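Local coordinates for protein putative exotoxin (superantigen) (Streptococcus pyogenes, PDB 1TY0) that probably acts as a superantigen toxin that can use one common surface both for T-cell receptor binding and for dimerization, at residues A[161-166]-A[201-206]; A[126-131]-A[195-200]; A[120-125]-A[132-137]. All blocks are in the same frame, centred on the assembly; numbering follows the deposited sequence.

Contact 1: residues A[161-166]-A[201-206]; sequences EIAING and FSHFDI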
# COMPACT_ATOMS: atom_id res chain seq x y z
N GLU A 161 -5.99 -15.74 -17.87
CA GLU A 161 -7.29 -16.04 -18.45
C GLU A 161 -8.20 -16.63 -17.38
O GLU A 161 -7.82 -17.57 -16.68
CB GLU A 161 -7.15 -17.03 -19.60
CG GLU A 161 -6.27 -16.55 -20.74
CD GLU A 161 -6.53 -17.32 -22.02
OE1 GLU A 161 -6.69 -18.56 -21.95
OE2 GLU A 161 -6.56 -16.69 -23.10
N ILE A 162 -9.39 -16.07 -17.27
CA ILE A 162 -10.36 -16.54 -16.29
C ILE A 162 -11.52 -17.21 -17.00
O ILE A 162 -12.22 -16.59 -17.80
CB ILE A 162 -10.90 -15.38 -15.44
CG1 ILE A 162 -9.73 -14.64 -14.77
CG2 ILE A 162 -11.86 -15.91 -14.38
CD1 ILE A 162 -8.86 -15.54 -13.93
N ALA A 163 -11.72 -18.49 -16.70
CA ALA A 163 -12.80 -19.26 -17.31
C ALA A 163 -14.08 -19.12 -16.51
O ALA A 163 -14.14 -19.49 -15.34
CB ALA A 163 -12.40 -20.72 -17.42
N ILE A 164 -15.11 -18.58 -17.16
CA ILE A 164 -16.42 -18.39 -16.55
C ILE A 164 -17.40 -19.28 -17.30
O ILE A 164 -17.30 -19.41 -18.52
CB ILE A 164 -16.88 -16.92 -16.68
CG1 ILE A 164 -15.79 -15.99 -16.15
CG2 ILE A 164 -18.19 -16.72 -15.94
CD1 ILE A 164 -15.43 -16.20 -14.69
N ASN A 165 -18.33 -19.90 -16.58
CA ASN A 165 -19.31 -20.77 -17.21
C ASN A 165 -19.98 -20.04 -18.38
O ASN A 165 -20.50 -18.94 -18.21
CB ASN A 165 -20.38 -21.22 -16.20
CG ASN A 165 -19.78 -21.91 -14.99
OD1 ASN A 165 -18.89 -22.75 -15.11
ND2 ASN A 165 -20.30 -21.58 -13.81
N GLY A 166 -19.96 -20.66 -19.55
CA GLY A 166 -20.57 -20.05 -20.72
C GLY A 166 -19.57 -19.62 -21.77
O GLY A 166 -19.84 -18.71 -22.56
N PHE A 201 -17.56 -18.99 -11.72
CA PHE A 201 -16.12 -19.17 -11.90
C PHE A 201 -15.75 -20.65 -12.02
O PHE A 201 -16.10 -21.45 -11.15
CB PHE A 201 -15.38 -18.55 -10.72
CG PHE A 201 -13.89 -18.75 -10.78
CD1 PHE A 201 -13.12 -18.03 -11.68
CD2 PHE A 201 -13.27 -19.65 -9.93
CE1 PHE A 201 -11.73 -18.21 -11.73
CE2 PHE A 201 -11.89 -19.85 -9.98
CZ PHE A 201 -11.12 -19.13 -10.88
N SER A 202 -15.04 -21.00 -13.08
CA SER A 202 -14.63 -22.39 -13.29
C SER A 202 -13.19 -22.61 -12.85
O SER A 202 -12.91 -23.45 -11.99
CB SER A 202 -14.77 -22.77 -14.76
OG SER A 202 -14.25 -24.07 -14.98
N HIS A 203 -12.28 -21.85 -13.45
CA HIS A 203 -10.86 -21.94 -13.13
C HIS A 203 -10.14 -20.83 -13.86
O HIS A 203 -10.77 -20.02 -14.54
CB HIS A 203 -10.28 -23.29 -13.58
CG HIS A 203 -10.38 -23.52 -15.06
ND1 HIS A 203 -11.57 -23.82 -15.69
CD2 HIS A 203 -9.45 -23.46 -16.03
CE1 HIS A 203 -11.37 -23.93 -16.99
NE2 HIS A 203 -10.09 -23.71 -17.22
N PHE A 204 -8.82 -20.78 -13.72
CA PHE A 204 -8.05 -19.76 -14.40
C PHE A 204 -6.81 -20.39 -15.00
O PHE A 204 -6.43 -21.51 -14.66
CB PHE A 204 -7.66 -18.63 -13.43
CG PHE A 204 -6.59 -19.02 -12.44
CD1 PHE A 204 -5.25 -18.88 -12.77
CD2 PHE A 204 -6.93 -19.51 -11.19
CE1 PHE A 204 -4.25 -19.23 -11.86
CE2 PHE A 204 -5.95 -19.86 -10.26
CZ PHE A 204 -4.60 -19.72 -10.60
N ASP A 205 -6.19 -19.67 -15.92
CA ASP A 205 -4.98 -20.13 -16.57
C ASP A 205 -4.01 -18.97 -16.59
O ASP A 205 -4.40 -17.83 -16.85
CB ASP A 205 -5.26 -20.56 -18.02
CG ASP A 205 -6.10 -21.81 -18.11
OD1 ASP A 205 -5.65 -22.87 -17.63
OD2 ASP A 205 -7.22 -21.74 -18.67
N ILE A 206 -2.75 -19.26 -16.30
CA ILE A 206 -1.70 -18.26 -16.34
C ILE A 206 -0.75 -18.73 -17.43
O ILE A 206 -0.21 -19.83 -17.36
CB ILE A 206 -0.90 -18.20 -15.02
CG1 ILE A 206 -1.80 -17.70 -13.88
CG2 ILE A 206 0.30 -17.27 -15.18
CD1 ILE A 206 -1.12 -17.71 -12.52
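A classic beta bulge interrupts this antiparallel pair in the main sheet of the beta-grasp domain, where Ser202 and His203 both lie opposite Ala163. Ala163 N donates to His203 O at 2.8 Å, and Ser202 N to Ala163 O at 2.9 Å. Glu161 N runs almost straight (177°) to Asp205 O in the next hydrogen-bonded pair. On the face of Glu161, Ala163, His203 and Asp205, the Ala163 methyl lies under the imidazole, offset toward its rim, with Ala163 CB 3.4 Å from His203 CE1. Ser202 OG meets the ring edge in plane, 2.8 Å from His203 ND1, a hydrogen bond of open direction that helps to set the ring's rotation. The face bearing Ile162, Ile164, Phe201 and Phe204 is apolar: Ile162 CG2 touches the edge of the Phe201 ring at CE1 (3.5 Å), while Ile162 CD1 packs on Phe204 CB (3.4 Å), beneath helix 131-146. His203 and Asp205 are zinc ligands together with His169 of the next strand, although no metal is bound to this chain. With ND1 engaged by Ser202, His203 NE2 sits 3.8 Å from Asp205 OD2, whose partner oxygen OD1 is held by Asn107. Glu161 nearby probably adds negative potential attractive to a cation.

Contact 2: residues A[126-131]-A[195-200]; sequences KPIFTI and TINMKD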
# COMPACT_ATOMS: atom_id res chain seq x y z
N LYS A 126 -15.51 -13.11 -0.91
CA LYS A 126 -16.80 -12.59 -1.33
C LYS A 126 -17.39 -13.42 -2.48
O LYS A 126 -16.65 -13.92 -3.33
CB LYS A 126 -16.67 -11.11 -1.74
CG LYS A 126 -15.51 -10.79 -2.65
CD LYS A 126 -15.47 -9.30 -3.03
CE LYS A 126 -15.03 -8.41 -1.86
NZ LYS A 126 -13.63 -8.69 -1.42
N PRO A 127 -18.72 -13.59 -2.50
CA PRO A 127 -19.43 -14.37 -3.52
C PRO A 127 -19.45 -13.70 -4.89
O PRO A 127 -19.64 -14.36 -5.92
CB PRO A 127 -20.82 -14.53 -2.92
CG PRO A 127 -21.00 -13.25 -2.16
CD PRO A 127 -19.66 -13.11 -1.47
N ILE A 128 -19.26 -12.38 -4.90
CA ILE A 128 -19.22 -11.59 -6.13
C ILE A 128 -17.95 -10.76 -5.98
O ILE A 128 -17.79 -10.05 -5.00
CB ILE A 128 -20.44 -10.65 -6.21
CG1 ILE A 128 -21.73 -11.47 -6.18
CG2 ILE A 128 -20.39 -9.83 -7.48
CD1 ILE A 128 -22.98 -10.62 -6.08
N PHE A 129 -17.05 -10.86 -6.95
CA PHE A 129 -15.79 -10.13 -6.86
C PHE A 129 -15.36 -9.48 -8.17
O PHE A 129 -15.80 -9.88 -9.25
CB PHE A 129 -14.68 -11.07 -6.36
CG PHE A 129 -14.40 -12.23 -7.28
CD1 PHE A 129 -13.51 -12.09 -8.33
CD2 PHE A 129 -15.05 -13.45 -7.10
CE1 PHE A 129 -13.27 -13.16 -9.21
CE2 PHE A 129 -14.81 -14.52 -7.96
CZ PHE A 129 -13.92 -14.37 -9.02
N THR A 130 -14.49 -8.48 -8.07
CA THR A 130 -14.01 -7.80 -9.27
C THR A 130 -12.78 -8.51 -9.82
O THR A 130 -12.04 -9.17 -9.09
CB THR A 130 -13.61 -6.33 -8.98
OG1 THR A 130 -12.52 -6.31 -8.04
CG2 THR A 130 -14.79 -5.56 -8.41
N ILE A 131 -12.58 -8.39 -11.13
CA ILE A 131 -11.41 -8.97 -11.75
C ILE A 131 -10.21 -8.24 -11.16
O ILE A 131 -9.13 -8.80 -11.06
CB ILE A 131 -11.46 -8.82 -13.28
CG1 ILE A 131 -12.62 -9.66 -13.82
CG2 ILE A 131 -10.13 -9.25 -13.91
CD1 ILE A 131 -12.82 -9.59 -15.32
N THR A 195 -16.86 -7.56 -13.12
CA THR A 195 -17.20 -8.39 -11.99
C THR A 195 -17.56 -9.82 -12.36
O THR A 195 -18.11 -10.08 -13.44
CB THR A 195 -18.37 -7.73 -11.22
OG1 THR A 195 -17.94 -6.46 -10.72
CG2 THR A 195 -18.86 -8.60 -10.09
N ILE A 196 -17.26 -10.75 -11.46
CA ILE A 196 -17.55 -12.17 -11.66
C ILE A 196 -18.22 -12.74 -10.42
O ILE A 196 -17.85 -12.41 -9.29
CB ILE A 196 -16.26 -12.98 -11.88
CG1 ILE A 196 -15.53 -12.49 -13.13
CG2 ILE A 196 -16.60 -14.47 -12.00
CD1 ILE A 196 -14.19 -13.18 -13.36
N ASN A 197 -19.20 -13.61 -10.63
CA ASN A 197 -19.87 -14.27 -9.52
C ASN A 197 -19.09 -15.57 -9.31
O ASN A 197 -18.92 -16.34 -10.25
CB ASN A 197 -21.33 -14.60 -9.86
CG ASN A 197 -22.15 -13.36 -10.16
OD1 ASN A 197 -22.18 -12.41 -9.38
ND2 ASN A 197 -22.84 -13.37 -11.29
N MET A 198 -18.62 -15.80 -8.10
CA MET A 198 -17.83 -16.99 -7.81
C MET A 198 -18.49 -18.28 -8.28
O MET A 198 -17.81 -19.23 -8.66
CB MET A 198 -17.53 -17.08 -6.31
CG MET A 198 -16.60 -18.23 -5.94
SD MET A 198 -14.99 -18.15 -6.75
CE MET A 198 -14.10 -17.06 -5.62
N LYS A 199 -19.82 -18.32 -8.27
CA LYS A 199 -20.53 -19.52 -8.68
C LYS A 199 -20.40 -19.79 -10.18
O LYS A 199 -20.62 -20.92 -10.63
CB LYS A 199 -22.01 -19.43 -8.30
CG LYS A 199 -22.78 -18.31 -8.97
CD LYS A 199 -24.26 -18.37 -8.58
CE LYS A 199 -25.05 -17.22 -9.17
NZ LYS A 199 -24.96 -17.16 -10.66
N ASP A 200 -20.06 -18.76 -10.94
CA ASP A 200 -19.88 -18.88 -12.39
C ASP A 200 -18.42 -19.11 -12.73
O ASP A 200 -18.07 -19.38 -13.88
CB ASP A 200 -20.36 -17.62 -13.11
CG ASP A 200 -21.84 -17.35 -12.91
OD1 ASP A 200 -22.63 -18.32 -12.93
OD2 ASP A 200 -22.21 -16.17 -12.75
O HOH W 1 -21.48 -16.47 -6.66
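Pro127 O is gripped twice: Met198 N donates at 2.8 Å from above the carbonyl plane, and a water donates at 2.9 Å. That water accepts from Lys199 N, bridging Pro127 to the turn after strand 195-197. Between the short antiparallel strands, Phe129 and Ile196 form the hydrogen-bonded pair, each N-H reaching the other's carbonyl nearly along the C=O axis (Ile196 N to Phe129 O, 2.8 Å). Phe129 CG takes the crowded position between N and carbonyl carbon (chi1 62°), swinging the ring alongside Ile196. One ring face is covered by Ile196 O and CB (Phe129 CZ to Ile196 CB, 3.9 Å). Met198, bent at chi2 and chi3, crosses obliquely: its CE methyl packs on Phe129 CE2 (3.5 Å), and Met198 SD, 5.1 Å from the Phe129 ring centroid and oblique to it, makes the Met-aromatic contact. On the face bearing Ile128, Thr195 and Asn197, Ile128 CG2 and Thr195 CG2 press tightly together at 3.3 Å. The backbone bond from Asp200 N to Asn197 O closes the turn; Asp200 OD2, in the amide plane of Asn197, also accepts from Asn197 ND2 at 3.2 Å. Backbone polar groups thus pair, while Phe129, Ile196 and Met198 bury an apolar side.

Contact 3: residues A[120-125]-A[132-137]; sequences NPIKID and QEFDFK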
# COMPACT_ATOMS: atom_id res chain seq x y z
N ASN A 120 -5.67 -23.05 -4.65
CA ASN A 120 -5.85 -21.95 -3.71
C ASN A 120 -4.61 -21.08 -3.57
O ASN A 120 -4.16 -20.80 -2.45
CB ASN A 120 -6.27 -22.49 -2.34
CG ASN A 120 -7.64 -23.13 -2.36
OD1 ASN A 120 -8.58 -22.59 -2.95
ND2 ASN A 120 -7.76 -24.29 -1.72
N PRO A 121 -4.03 -20.64 -4.70
CA PRO A 121 -2.84 -19.79 -4.65
C PRO A 121 -3.23 -18.44 -4.06
O PRO A 121 -2.41 -17.73 -3.47
CB PRO A 121 -2.43 -19.69 -6.12
CG PRO A 121 -3.73 -19.80 -6.84
CD PRO A 121 -4.45 -20.89 -6.09
N ILE A 122 -4.51 -18.10 -4.22
CA ILE A 122 -5.06 -16.86 -3.70
C ILE A 122 -6.41 -17.20 -3.07
O ILE A 122 -6.96 -18.27 -3.30
CB ILE A 122 -5.29 -15.80 -4.80
CG1 ILE A 122 -6.32 -16.32 -5.82
CG2 ILE A 122 -3.97 -15.46 -5.48
CD1 ILE A 122 -6.77 -15.27 -6.82
N LYS A 123 -6.93 -16.29 -2.26
CA LYS A 123 -8.22 -16.53 -1.64
C LYS A 123 -9.12 -15.31 -1.77
O LYS A 123 -8.69 -14.17 -1.60
CB LYS A 123 -8.04 -16.89 -0.16
CG LYS A 123 -9.32 -17.38 0.51
CD LYS A 123 -9.04 -18.03 1.86
CE LYS A 123 -10.31 -18.67 2.43
NZ LYS A 123 -10.04 -19.44 3.67
N ILE A 124 -10.38 -15.57 -2.11
CA ILE A 124 -11.39 -14.53 -2.25
C ILE A 124 -12.59 -14.99 -1.44
O ILE A 124 -13.16 -16.05 -1.71
CB ILE A 124 -11.79 -14.36 -3.73
CG1 ILE A 124 -10.59 -13.83 -4.52
CG2 ILE A 124 -12.98 -13.41 -3.86
CD1 ILE A 124 -10.86 -13.62 -6.00
N ASP A 125 -12.96 -14.20 -0.43
CA ASP A 125 -14.07 -14.53 0.46
C ASP A 125 -15.45 -14.01 0.07
O ASP A 125 -16.46 -14.41 0.66
CB ASP A 125 -13.74 -14.06 1.88
CG ASP A 125 -12.63 -14.89 2.52
OD1 ASP A 125 -12.27 -15.94 1.96
OD2 ASP A 125 -12.13 -14.48 3.59
N GLN A 132 -10.40 -6.99 -10.76
CA GLN A 132 -9.31 -6.23 -10.16
C GLN A 132 -8.77 -6.96 -8.93
O GLN A 132 -7.56 -7.07 -8.76
CB GLN A 132 -9.79 -4.82 -9.74
CG GLN A 132 -8.71 -4.01 -9.01
CD GLN A 132 -9.09 -2.54 -8.76
OE1 GLN A 132 -8.26 -1.76 -8.29
NE2 GLN A 132 -10.33 -2.17 -9.07
N GLU A 133 -9.66 -7.47 -8.09
CA GLU A 133 -9.21 -8.19 -6.90
C GLU A 133 -8.47 -9.47 -7.28
O GLU A 133 -7.41 -9.78 -6.74
CB GLU A 133 -10.39 -8.54 -5.99
CG GLU A 133 -9.95 -9.28 -4.73
CD GLU A 133 -11.09 -9.53 -3.76
OE1 GLU A 133 -12.14 -8.86 -3.86
OE2 GLU A 133 -10.91 -10.40 -2.87
N PHE A 134 -9.05 -10.21 -8.22
CA PHE A 134 -8.42 -11.45 -8.66
C PHE A 134 -7.07 -11.17 -9.30
O PHE A 134 -6.08 -11.84 -9.01
CB PHE A 134 -9.34 -12.16 -9.66
CG PHE A 134 -8.98 -13.60 -9.88
CD1 PHE A 134 -7.90 -13.95 -10.67
CD2 PHE A 134 -9.73 -14.61 -9.28
CE1 PHE A 134 -7.55 -15.28 -10.87
CE2 PHE A 134 -9.39 -15.95 -9.47
CZ PHE A 134 -8.30 -16.28 -10.27
N ASP A 135 -7.03 -10.16 -10.17
CA ASP A 135 -5.81 -9.78 -10.87
C ASP A 135 -4.70 -9.37 -9.90
O ASP A 135 -3.57 -9.84 -9.99
CB ASP A 135 -6.12 -8.64 -11.86
CG ASP A 135 -4.97 -8.34 -12.80
OD1 ASP A 135 -4.14 -9.23 -13.06
OD2 ASP A 135 -4.92 -7.19 -13.31
N PHE A 136 -5.04 -8.50 -8.96
CA PHE A 136 -4.06 -8.06 -7.97
C PHE A 136 -3.47 -9.24 -7.19
O PHE A 136 -2.26 -9.37 -7.06
CB PHE A 136 -4.70 -7.09 -6.98
CG PHE A 136 -3.86 -6.83 -5.76
CD1 PHE A 136 -2.72 -6.04 -5.84
CD2 PHE A 136 -4.18 -7.43 -4.55
CE1 PHE A 136 -1.91 -5.84 -4.71
CE2 PHE A 136 -3.39 -7.24 -3.42
CZ PHE A 136 -2.25 -6.44 -3.50
N LYS A 137 -4.34 -10.10 -6.68
CA LYS A 137 -3.88 -11.24 -5.89
C LYS A 137 -3.05 -12.22 -6.68
O LYS A 137 -2.02 -12.69 -6.20
CB LYS A 137 -5.07 -11.94 -5.24
CG LYS A 137 -5.75 -11.07 -4.19
CD LYS A 137 -6.89 -11.77 -3.46
CE LYS A 137 -7.36 -10.90 -2.30
NZ LYS A 137 -8.56 -11.44 -1.60
O HOH W 2 -11.98 -11.25 -0.58
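Ile122 sets its CD1 methyl squarely over the Phe134 ring, a CH-pi contact with CD1 3.8 Å from the ring centroid and only 10° off the ring normal. CG1 of Ile122 stands in the crowded position between its backbone N and carbonyl carbon (chi1 63°), and the extended end then carries CD1 across the ring at about a right angle. The other branch goes to the next turn of helix 131-146: Ile122 CG2 rests on Lys137 CB at 3.7 Å, close by the Lys137 carbonyl. Ile124 also crosses Phe134 at roughly a right angle, its CD1 obliquely placed 3.6 Å from Phe134 CD2, while its CB, CG1 and CG2 lie by the carboxylate of Glu133. Phe134 CG is anti to the backbone N (chi1 -164°), and the ring reaches Ile162 of strand 157-164 as well.

Beside this apolar patch runs a polar chain. Lys137 is extended beyond CG, and its NZ meets Lys123 O at 2.7 Å, nearly along the C=O axis. Lys137 NZ also forms a salt bridge one helical turn back, 2.9 Å from Glu133 OE2, on the anti lone pair of that oxygen. Glu133 OE2 receives a further bond from a water at 2.7 Å, and this water accepts from Asp125 N at 3.1 Å. Glu133 OE1 faces Lys126, so the carboxylate sits between two lysines, which should favour its ionised form. The loop between strands 113-119 and 128-130 is thus tied to the helix twice, directly through Lys123 O and through water at Asp125 N. The charge of the buried Glu133 is probably balanced by Lys137 and Lys126, while Ile122 packs on Phe134 and Lys137, and Ile124 on Phe134.

All three contacts belong to the beta-grasp domain and converge on Phe134. Its ring, placed by contact 3, packs against the face of contact 1 that bears Ile162 and Phe204 (Phe134 CE1 to Ile162 CD1, 3.3 Å) and against contact 2 (Phe134 CD2 to Phe129 CE1, 3.8 Å). Contacts 2 and 3 are also joined by the salt bridge Lys126 NZ to Glu133 OE1 at 2.9 Å. Contacts 1 and 2 are continuous through strands 195-197 and 201-209, and Asn165 N probably hydrogen-bonds Asp200 O (2.8 Å). The zinc ligands of contact 1 lie across the sheet from this core: the side chains of Phe134 and His203 are about 8 Å apart.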